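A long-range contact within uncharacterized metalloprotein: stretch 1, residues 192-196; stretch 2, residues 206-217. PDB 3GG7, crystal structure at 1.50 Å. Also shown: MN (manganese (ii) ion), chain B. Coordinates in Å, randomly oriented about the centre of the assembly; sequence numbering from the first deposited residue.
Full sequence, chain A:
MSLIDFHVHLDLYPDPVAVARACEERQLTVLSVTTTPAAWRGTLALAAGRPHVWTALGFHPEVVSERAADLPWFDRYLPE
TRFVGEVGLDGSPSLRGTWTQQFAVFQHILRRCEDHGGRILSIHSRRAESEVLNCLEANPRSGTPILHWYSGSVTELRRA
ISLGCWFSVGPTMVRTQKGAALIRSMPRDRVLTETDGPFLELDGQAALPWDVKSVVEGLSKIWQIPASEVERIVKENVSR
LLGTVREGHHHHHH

Stretch 1 192-196: LTETD
Stretch 2 (206-217) AALPWDVKSVVE

No hydrogen bond crosses between these two stretches; two threonines make most of the contact from stretch 1, and their closest atoms to stretch 2 are carbons. The contact buries 340 Å², both sides summed. Thr 195 has the largest covered area, 87 Å², and Thr 193 follows with 65 Å².

Stretch 1 ends a strand at Leu 192 and Thr 193, then runs on as loop. Phi/psi is -108/149 at Thr 193, -149/169 at Glu 194 and -114/-34 at Thr 195. Asp 196 turns to the left-handed region at 59/30. The backbone is extended at Thr 193 and Glu 194. Thr 193 and Thr 195 point toward stretch 2; Glu 194 and Asp 196 point away.

Stretch 2 approaches as extended chain through Ala 207 (-63/144) and Leu 208 (-110/157). A 3-10 segment, 209-211, leads into a helix that continues beyond Glu 217. Asp 211 braces this turn: its OD2 accepts from Leu 208 N at 2.9 Å, and its N donates to Leu 208 O at 2.9 Å. Val 212 N donates to Pro 209 O at 3.1 Å. Further on, Val 216 N donates to Val 212 O at 3.1 Å. Ser 214 OG donates back to Asp 211 O at 2.7 Å.

The register places Thr 193 CA 6.6 Å from Val 215 CA, and Thr 195 CA 5.9 Å from Val 212 CA. Both threonines are p (chi1 47° and 65°). Thr 193 CB lies 3.5 Å from Val 212 CG2. Its CG2 lies 3.7 Å from Val 215 CG1 and 4.3 Å from Val 216 CG2. Val 212 is p (81°); Val 215 and Val 216 are t. These short branched side chains meet at the strand end, methyl against methyl between Thr 193 CG2 and Val 215 CG1. Glu 194 adds backbone contacts, with its O 3.6 Å from Val 215 CG2.

Thr 195 CG2 packs against the turn. It is 3.5 Å from Leu 208 O, 3.6 Å from Pro 209 O and 3.7 Å from Val 212 N. Thr 195 CB is 4.3 Å from Ala 207 CB, a looser contact. Neither threonine hydroxyl bonds across the contact: Thr 193 OG1 is hydrogen-bonded elsewhere in the structure, and Thr 195 OG1 to a residue flanking one of the stretches.

Asp 196 faces the metal site. With chi1 t (-157°), its OD1 binds MN at 2.2 Å. Its OD2 accepts a 2.6 Å hydrogen bond from water 1 O, which itself binds MN at 2.0 Å.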

# COMPACT_ATOMS: atom_id res chain seq x y z
N LEU A 192 2.63 0.82 -9.56
CA LEU A 192 2.39 -0.56 -9.15
C LEU A 192 0.89 -0.76 -9.17
O LEU A 192 0.11 0.20 -9.14
CB LEU A 192 2.93 -0.78 -7.72
CG LEU A 192 4.40 -0.44 -7.52
CD1 LEU A 192 4.76 -0.49 -6.06
CD2 LEU A 192 5.32 -1.34 -8.38
N THR A 193 0.46 -2.01 -9.17
CA THR A 193 -0.95 -2.37 -9.16
C THR A 193 -1.33 -2.93 -7.78
O THR A 193 -0.52 -3.56 -7.14
CB THR A 193 -1.25 -3.41 -10.26
OG1 THR A 193 -0.28 -4.46 -10.22
CG2 THR A 193 -1.21 -2.77 -11.67
N GLU A 194 -2.58 -2.72 -7.37
CA GLU A 194 -3.10 -3.24 -6.08
C GLU A 194 -4.59 -3.54 -6.20
O GLU A 194 -5.22 -3.12 -7.18
CB GLU A 194 -2.91 -2.20 -4.96
CG GLU A 194 -3.76 -0.92 -5.11
CD GLU A 194 -3.79 -0.05 -3.84
OE1 GLU A 194 -2.71 0.28 -3.31
OE2 GLU A 194 -4.90 0.27 -3.37
N THR A 195 -5.17 -4.22 -5.22
CA THR A 195 -6.62 -4.29 -5.05
C THR A 195 -7.16 -3.61 -3.79
O THR A 195 -8.27 -3.13 -3.77
CB THR A 195 -7.18 -5.71 -5.03
OG1 THR A 195 -6.69 -6.42 -3.87
CG2 THR A 195 -6.85 -6.47 -6.32
N ASP A 196 -6.40 -3.65 -2.69
CA ASP A 196 -6.93 -3.29 -1.39
C ASP A 196 -8.13 -4.16 -0.97
O ASP A 196 -9.01 -3.70 -0.21
CB ASP A 196 -7.30 -1.80 -1.30
CG ASP A 196 -7.32 -1.28 0.14
OD1 ASP A 196 -6.61 -1.86 1.00
OD2 ASP A 196 -8.04 -0.29 0.40
N ALA A 206 -16.48 -8.17 -2.12
CA ALA A 206 -15.09 -7.86 -1.74
C ALA A 206 -14.13 -8.30 -2.84
O ALA A 206 -14.24 -9.42 -3.37
CB ALA A 206 -14.75 -8.54 -0.45
N ALA A 207 -13.20 -7.43 -3.20
CA ALA A 207 -12.13 -7.77 -4.14
C ALA A 207 -11.21 -8.86 -3.62
O ALA A 207 -10.96 -8.96 -2.40
CB ALA A 207 -11.31 -6.55 -4.47
N LEU A 208 -10.76 -9.69 -4.56
CA LEU A 208 -9.71 -10.69 -4.33
C LEU A 208 -8.46 -10.26 -5.08
O LEU A 208 -8.53 -9.50 -6.05
CB LEU A 208 -10.16 -12.06 -4.84
CG LEU A 208 -11.26 -12.69 -4.01
CD1 LEU A 208 -11.92 -13.79 -4.86
CD2 LEU A 208 -10.68 -13.21 -2.68
N PRO A 209 -7.28 -10.75 -4.65
CA PRO A 209 -6.02 -10.29 -5.27
C PRO A 209 -5.97 -10.45 -6.79
O PRO A 209 -5.40 -9.59 -7.48
CB PRO A 209 -4.95 -11.14 -4.58
CG PRO A 209 -5.54 -11.48 -3.27
CD PRO A 209 -7.03 -11.60 -3.48
N TRP A 210 -6.57 -11.50 -7.31
CA TRP A 210 -6.48 -11.74 -8.73
C TRP A 210 -7.41 -10.83 -9.55
O TRP A 210 -7.34 -10.81 -10.78
CB TRP A 210 -6.64 -13.24 -9.07
CG TRP A 210 -7.70 -13.98 -8.33
CD1 TRP A 210 -8.96 -14.27 -8.77
CD2 TRP A 210 -7.60 -14.56 -7.03
NE1 TRP A 210 -9.63 -14.99 -7.84
CE2 TRP A 210 -8.83 -15.19 -6.75
CE3 TRP A 210 -6.58 -14.61 -6.06
CZ2 TRP A 210 -9.07 -15.84 -5.54
CZ3 TRP A 210 -6.83 -15.26 -4.87
CH2 TRP A 210 -8.06 -15.86 -4.61
N ASP A 211 -8.22 -10.00 -8.87
CA ASP A 211 -8.97 -8.95 -9.56
C ASP A 211 -8.02 -7.86 -10.06
O ASP A 211 -8.44 -6.93 -10.77
CB ASP A 211 -10.00 -8.29 -8.62
CG ASP A 211 -11.18 -9.18 -8.29
OD1 ASP A 211 -11.60 -9.99 -9.14
OD2 ASP A 211 -11.71 -9.05 -7.17
N VAL A 212 -6.76 -7.94 -9.66
CA VAL A 212 -5.72 -7.03 -10.17
C VAL A 212 -5.53 -7.18 -11.68
O VAL A 212 -5.05 -6.24 -12.31
CB VAL A 212 -4.37 -7.17 -9.37
CG1 VAL A 212 -3.54 -8.35 -9.83
CG2 VAL A 212 -3.55 -5.88 -9.42
N LYS A 213 -5.92 -8.32 -12.26
CA LYS A 213 -5.97 -8.45 -13.73
C LYS A 213 -6.76 -7.30 -14.36
O LYS A 213 -6.37 -6.78 -15.41
CB LYS A 213 -6.59 -9.80 -14.14
CG LYS A 213 -6.35 -10.14 -15.61
CD LYS A 213 -6.69 -11.58 -15.93
CE LYS A 213 -6.54 -11.84 -17.43
NZ LYS A 213 -6.60 -13.31 -17.78
N SER A 214 -7.85 -6.87 -13.71
CA SER A 214 -8.63 -5.73 -14.23
C SER A 214 -7.91 -4.39 -14.15
O SER A 214 -8.14 -3.51 -14.97
CB SER A 214 -10.01 -5.65 -13.60
OG SER A 214 -9.96 -5.30 -12.23
N VAL A 215 -7.02 -4.23 -13.17
CA VAL A 215 -6.23 -3.02 -13.11
C VAL A 215 -5.23 -3.01 -14.26
O VAL A 215 -5.00 -1.96 -14.86
CB VAL A 215 -5.45 -2.90 -11.75
CG1 VAL A 215 -4.72 -1.57 -11.68
CG2 VAL A 215 -6.42 -3.05 -10.57
N VAL A 216 -4.63 -4.16 -14.56
CA VAL A 216 -3.66 -4.26 -15.65
C VAL A 216 -4.35 -3.94 -16.98
O VAL A 216 -3.82 -3.18 -17.83
CB VAL A 216 -3.02 -5.66 -15.70
CG1 VAL A 216 -2.33 -5.90 -17.06
CG2 VAL A 216 -2.02 -5.81 -14.54
N GLU A 217 -5.54 -4.50 -17.15
CA GLU A 217 -6.37 -4.21 -18.32
C GLU A 217 -6.70 -2.73 -18.38
O GLU A 217 -6.60 -2.10 -19.44
CB GLU A 217 -7.63 -5.07 -18.32
CG GLU A 217 -7.32 -6.55 -18.58
CD GLU A 217 -8.50 -7.49 -18.34
OE1 GLU A 217 -9.51 -7.06 -17.75
OE2 GLU A 217 -8.39 -8.68 -18.75
MN MN B . -5.55 -1.05 2.79
O HOH W 1 -6.85 0.51 2.61